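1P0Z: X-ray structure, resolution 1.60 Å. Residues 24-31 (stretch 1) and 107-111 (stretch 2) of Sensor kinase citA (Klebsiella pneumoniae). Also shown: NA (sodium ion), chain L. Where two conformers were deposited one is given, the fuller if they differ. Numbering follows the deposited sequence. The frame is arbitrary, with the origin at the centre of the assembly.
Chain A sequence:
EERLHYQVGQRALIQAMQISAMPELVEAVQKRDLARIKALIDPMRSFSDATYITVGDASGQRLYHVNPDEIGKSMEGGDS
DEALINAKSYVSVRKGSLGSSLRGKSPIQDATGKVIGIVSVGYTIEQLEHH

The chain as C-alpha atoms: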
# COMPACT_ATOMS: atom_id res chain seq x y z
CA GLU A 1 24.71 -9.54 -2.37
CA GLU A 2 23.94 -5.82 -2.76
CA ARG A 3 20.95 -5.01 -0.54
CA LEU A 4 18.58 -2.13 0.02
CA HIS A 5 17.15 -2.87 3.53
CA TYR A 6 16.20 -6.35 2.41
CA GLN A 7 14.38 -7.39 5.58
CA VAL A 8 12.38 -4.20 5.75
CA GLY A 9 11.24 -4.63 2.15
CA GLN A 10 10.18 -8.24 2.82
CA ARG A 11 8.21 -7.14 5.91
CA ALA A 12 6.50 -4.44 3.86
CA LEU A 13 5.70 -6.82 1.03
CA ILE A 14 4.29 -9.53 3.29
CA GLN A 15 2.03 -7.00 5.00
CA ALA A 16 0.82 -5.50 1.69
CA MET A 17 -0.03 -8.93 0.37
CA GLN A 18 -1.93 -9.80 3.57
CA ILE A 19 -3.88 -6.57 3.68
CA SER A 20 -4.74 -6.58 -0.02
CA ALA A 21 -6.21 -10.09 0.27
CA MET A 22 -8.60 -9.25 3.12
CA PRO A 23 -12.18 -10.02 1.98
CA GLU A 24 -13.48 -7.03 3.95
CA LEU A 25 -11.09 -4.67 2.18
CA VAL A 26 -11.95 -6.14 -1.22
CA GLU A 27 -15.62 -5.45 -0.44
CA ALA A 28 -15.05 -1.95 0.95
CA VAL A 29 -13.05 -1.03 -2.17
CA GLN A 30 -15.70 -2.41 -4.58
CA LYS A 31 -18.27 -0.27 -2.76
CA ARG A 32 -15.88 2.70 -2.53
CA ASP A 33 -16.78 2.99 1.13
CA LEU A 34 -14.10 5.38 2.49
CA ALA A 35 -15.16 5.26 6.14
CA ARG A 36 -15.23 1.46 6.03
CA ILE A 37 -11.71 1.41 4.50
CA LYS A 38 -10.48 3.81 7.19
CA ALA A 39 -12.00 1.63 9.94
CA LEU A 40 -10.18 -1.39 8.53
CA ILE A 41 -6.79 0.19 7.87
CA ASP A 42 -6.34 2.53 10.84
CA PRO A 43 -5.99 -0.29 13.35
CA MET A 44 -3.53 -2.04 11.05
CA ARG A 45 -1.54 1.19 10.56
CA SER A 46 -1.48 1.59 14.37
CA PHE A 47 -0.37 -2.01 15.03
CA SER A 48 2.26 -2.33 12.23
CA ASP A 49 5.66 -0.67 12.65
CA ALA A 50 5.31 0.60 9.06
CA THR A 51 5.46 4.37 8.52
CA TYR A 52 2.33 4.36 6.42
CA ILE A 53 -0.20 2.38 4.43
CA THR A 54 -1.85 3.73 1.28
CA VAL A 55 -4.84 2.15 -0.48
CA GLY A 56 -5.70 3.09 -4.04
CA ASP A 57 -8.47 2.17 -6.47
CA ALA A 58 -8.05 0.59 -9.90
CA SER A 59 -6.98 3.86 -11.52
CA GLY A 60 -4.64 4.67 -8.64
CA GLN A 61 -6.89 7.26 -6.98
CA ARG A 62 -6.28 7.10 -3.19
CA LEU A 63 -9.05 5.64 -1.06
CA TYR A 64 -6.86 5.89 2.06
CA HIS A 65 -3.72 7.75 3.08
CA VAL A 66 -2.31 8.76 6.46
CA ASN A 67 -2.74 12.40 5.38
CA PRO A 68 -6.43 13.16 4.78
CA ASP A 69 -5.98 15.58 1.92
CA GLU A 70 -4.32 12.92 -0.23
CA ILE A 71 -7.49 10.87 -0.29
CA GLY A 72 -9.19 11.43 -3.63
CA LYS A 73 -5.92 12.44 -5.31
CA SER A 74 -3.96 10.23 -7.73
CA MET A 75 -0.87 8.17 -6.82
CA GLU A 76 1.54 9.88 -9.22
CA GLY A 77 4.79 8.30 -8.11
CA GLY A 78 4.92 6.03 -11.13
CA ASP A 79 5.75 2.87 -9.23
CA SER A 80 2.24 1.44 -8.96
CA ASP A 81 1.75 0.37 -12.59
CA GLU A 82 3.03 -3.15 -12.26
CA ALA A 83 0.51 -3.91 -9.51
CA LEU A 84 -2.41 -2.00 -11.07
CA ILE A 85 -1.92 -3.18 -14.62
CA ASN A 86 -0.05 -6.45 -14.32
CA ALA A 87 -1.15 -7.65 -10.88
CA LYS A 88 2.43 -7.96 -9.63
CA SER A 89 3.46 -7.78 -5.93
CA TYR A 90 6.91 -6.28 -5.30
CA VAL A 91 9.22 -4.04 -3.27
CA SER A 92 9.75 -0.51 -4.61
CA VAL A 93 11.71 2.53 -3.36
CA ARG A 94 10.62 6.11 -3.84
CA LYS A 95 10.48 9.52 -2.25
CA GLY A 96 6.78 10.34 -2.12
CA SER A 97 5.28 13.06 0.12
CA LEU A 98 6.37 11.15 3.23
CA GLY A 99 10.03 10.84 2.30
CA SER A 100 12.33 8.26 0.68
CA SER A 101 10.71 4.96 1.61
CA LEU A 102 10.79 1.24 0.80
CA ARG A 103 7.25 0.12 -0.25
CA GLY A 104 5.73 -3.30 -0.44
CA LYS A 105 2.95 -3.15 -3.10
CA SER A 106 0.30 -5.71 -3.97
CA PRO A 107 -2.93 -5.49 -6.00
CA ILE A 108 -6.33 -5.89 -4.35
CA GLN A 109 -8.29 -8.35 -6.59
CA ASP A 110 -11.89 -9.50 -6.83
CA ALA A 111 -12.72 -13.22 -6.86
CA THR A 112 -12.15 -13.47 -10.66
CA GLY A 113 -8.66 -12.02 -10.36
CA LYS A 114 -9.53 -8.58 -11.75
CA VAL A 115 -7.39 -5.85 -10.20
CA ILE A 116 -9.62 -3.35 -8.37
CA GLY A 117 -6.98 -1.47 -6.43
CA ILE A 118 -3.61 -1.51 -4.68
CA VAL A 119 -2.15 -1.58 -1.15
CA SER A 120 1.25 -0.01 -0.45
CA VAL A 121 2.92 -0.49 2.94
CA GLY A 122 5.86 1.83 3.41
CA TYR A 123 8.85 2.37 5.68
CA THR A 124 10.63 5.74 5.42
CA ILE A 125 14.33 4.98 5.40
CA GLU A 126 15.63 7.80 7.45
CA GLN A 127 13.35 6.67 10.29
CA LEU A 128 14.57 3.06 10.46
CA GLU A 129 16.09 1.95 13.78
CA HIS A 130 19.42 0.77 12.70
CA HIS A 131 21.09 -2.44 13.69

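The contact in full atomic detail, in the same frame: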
# COMPACT_ATOMS: atom_id res chain seq x y z
N GLU A 24 -12.80 -8.27 3.58
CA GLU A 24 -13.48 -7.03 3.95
C GLU A 24 -12.96 -5.82 3.20
O GLU A 24 -13.73 -4.88 2.88
CB GLU A 24 -13.37 -6.79 5.46
CG GLU A 24 -14.19 -7.79 6.27
CD GLU A 24 -14.29 -7.41 7.73
OE1 GLU A 24 -13.35 -7.66 8.50
OE2 GLU A 24 -15.33 -6.84 8.11
N LEU A 25 -11.65 -5.81 2.92
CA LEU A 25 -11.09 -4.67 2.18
C LEU A 25 -11.52 -4.76 0.73
O LEU A 25 -11.84 -3.75 0.11
CB LEU A 25 -9.55 -4.65 2.26
CG LEU A 25 -8.94 -3.46 1.50
CD1 LEU A 25 -9.39 -2.14 2.10
CD2 LEU A 25 -7.40 -3.57 1.56
N VAL A 26 -11.53 -5.97 0.16
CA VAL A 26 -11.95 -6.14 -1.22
C VAL A 26 -13.37 -5.58 -1.35
O VAL A 26 -13.66 -4.82 -2.26
CB VAL A 26 -11.95 -7.63 -1.62
CG1 VAL A 26 -12.67 -7.81 -2.98
CG2 VAL A 26 -10.54 -8.17 -1.69
N GLU A 27 -14.24 -5.95 -0.41
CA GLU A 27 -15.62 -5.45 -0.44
C GLU A 27 -15.74 -3.94 -0.27
O GLU A 27 -16.47 -3.28 -1.02
CB GLU A 27 -16.48 -6.13 0.63
CG GLU A 27 -17.95 -5.65 0.60
CD GLU A 27 -18.83 -6.37 1.59
OE1 GLU A 27 -18.98 -7.61 1.46
OE2 GLU A 27 -19.39 -5.71 2.50
N ALA A 28 -15.00 -3.38 0.69
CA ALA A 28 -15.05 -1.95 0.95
C ALA A 28 -14.55 -1.17 -0.27
O ALA A 28 -15.07 -0.10 -0.59
CB ALA A 28 -14.23 -1.60 2.20
N VAL A 29 -13.56 -1.72 -0.98
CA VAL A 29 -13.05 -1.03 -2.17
C VAL A 29 -14.07 -1.09 -3.33
O VAL A 29 -14.24 -0.11 -4.04
CB VAL A 29 -11.68 -1.65 -2.61
CG1 VAL A 29 -11.25 -1.13 -3.99
CG2 VAL A 29 -10.62 -1.29 -1.57
N GLN A 30 -14.71 -2.24 -3.52
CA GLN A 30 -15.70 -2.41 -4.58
C GLN A 30 -16.83 -1.41 -4.39
O GLN A 30 -17.33 -0.85 -5.35
CB GLN A 30 -16.27 -3.84 -4.56
CG GLN A 30 -15.25 -4.89 -4.97
CD GLN A 30 -15.78 -6.31 -4.93
OE1 GLN A 30 -16.34 -6.75 -3.92
NE2 GLN A 30 -15.58 -7.04 -6.02
N LYS A 31 -17.21 -1.20 -3.13
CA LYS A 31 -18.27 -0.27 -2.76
C LYS A 31 -17.83 1.19 -2.62
O LYS A 31 -18.66 2.09 -2.45
CB LYS A 31 -18.89 -0.69 -1.42
CG LYS A 31 -19.61 -2.03 -1.44
CD LYS A 31 -20.05 -2.41 -0.06
CE LYS A 31 -20.80 -3.73 -0.08
NZ LYS A 31 -21.15 -4.17 1.30
N PRO A 107 -1.60 -5.90 -5.52
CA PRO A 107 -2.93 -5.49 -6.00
C PRO A 107 -4.02 -6.06 -5.10
O PRO A 107 -3.81 -7.08 -4.41
CB PRO A 107 -3.02 -6.16 -7.39
CG PRO A 107 -2.16 -7.41 -7.25
CD PRO A 107 -0.98 -6.92 -6.37
N ILE A 108 -5.15 -5.38 -5.05
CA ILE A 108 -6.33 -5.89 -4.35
C ILE A 108 -7.14 -6.42 -5.55
O ILE A 108 -7.35 -5.69 -6.52
CB ILE A 108 -7.15 -4.77 -3.69
CG1 ILE A 108 -6.27 -3.92 -2.76
CG2 ILE A 108 -8.33 -5.39 -2.93
CD1 ILE A 108 -7.01 -2.70 -2.18
N GLN A 109 -7.57 -7.68 -5.48
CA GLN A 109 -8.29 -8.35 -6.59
C GLN A 109 -9.65 -8.89 -6.21
O GLN A 109 -9.84 -9.31 -5.07
CB GLN A 109 -7.43 -9.50 -7.10
CG GLN A 109 -6.20 -9.02 -7.85
CD GLN A 109 -5.17 -10.11 -8.02
OE1 GLN A 109 -4.50 -10.49 -7.05
NE2 GLN A 109 -5.05 -10.65 -9.24
N ASP A 110 -10.60 -8.87 -7.15
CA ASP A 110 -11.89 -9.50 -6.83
C ASP A 110 -11.74 -11.02 -6.99
O ASP A 110 -10.66 -11.52 -7.32
CB ASP A 110 -13.05 -8.94 -7.70
CG ASP A 110 -12.91 -9.22 -9.18
OD1 ASP A 110 -12.21 -10.16 -9.61
OD2 ASP A 110 -13.57 -8.47 -9.95
N ALA A 111 -12.82 -11.77 -6.78
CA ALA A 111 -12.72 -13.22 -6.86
C ALA A 111 -12.29 -13.78 -8.23
O ALA A 111 -11.71 -14.85 -8.29
CB ALA A 111 -14.05 -13.86 -6.41
NA NA L . -2.60 -8.86 -3.40
O HOH W 1 -15.15 -10.38 -5.53
O HOH W 2 -14.99 -6.60 -8.76
O HOH W 3 -4.62 -10.13 -4.09
O HOH W 4 -1.54 -10.34 -5.13
O HOH W 5 -2.26 -10.63 -1.85

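How do the two backbones meet? Residues 24-30 lie in a helix that begins earlier in the chain, and residues 107-109 form the end of a strand. The helix crosses the strand almost at a right angle, 85° between their N-to-C directions, with the axes 8.6 Å apart at closest approach. Such a crossing confines the contact to a short patch, centred where Val26 CA lies 6.4 Å from Ile108 CA. The helix keeps its own i to i+4 backbone hydrogen bonds, such as Val29 N to Leu25 O at 2.9 Å, and no direct hydrogen bond joins the two stretches.

What, then, holds them together? The answer is mainly apolar packing around Ile108, whose CA-to-CB bond points toward the helix and which has the largest area covered by the other stretch. Its CD1 lies 3.9 Å from Leu25 CD2 and 3.9 Å from Val29 CG2, so the delta methyl touches two residues one helical turn apart. Ile108 CG2, meanwhile, sits 3.8 Å from Val26 CG2. These are van der Waals distances between branched aliphatic side chains, and the burial of Leu25, Val29 and Ile108 keeps this hydrocarbon surface away from solvent. Val26 also reaches past the isoleucine: its CG2 is 3.6 Å from Gln109 O, a contact without a hydrogen bond, since a methyl group is no conventional donor.

Where does polar chemistry enter? It comes through water at Gln30 and the loop that follows the strand. The CA-to-CB bond of Gln30 points sideways, but the end of the side chain comes nearer, bringing NE2 within 3.6 Å of Asp110 CB. Water 2 accepts a hydrogen bond from Gln30 NE2 at 2.8 Å and donates one to Asp110 OD2 at 2.6 Å, linking amide to carboxylate. Water 1 makes a second bridge: it accepts from Ala111 N at 3.0 Å and, weakly, from Gln30 NE2 at 3.4 Å.

Which polar groups bond away from the shared surface? Within the first stretch, Lys31 NZ donates to Glu27 OE2 at 2.6 Å in a salt bridge, joining opposite charges four residues apart; neither residue touches the strand. On the other stretch, Pro107 O binds the sodium ion NA at 2.4 Å, its carbonyl oxygen serving as a hard ligand alongside waters 3, 4 and 5 and two atoms elsewhere in the structure. Gln109, whose CA-to-CB bond points away from the helix, joins this network indirectly, its OE1 accepting a hydrogen bond from water 3 at 3.0 Å.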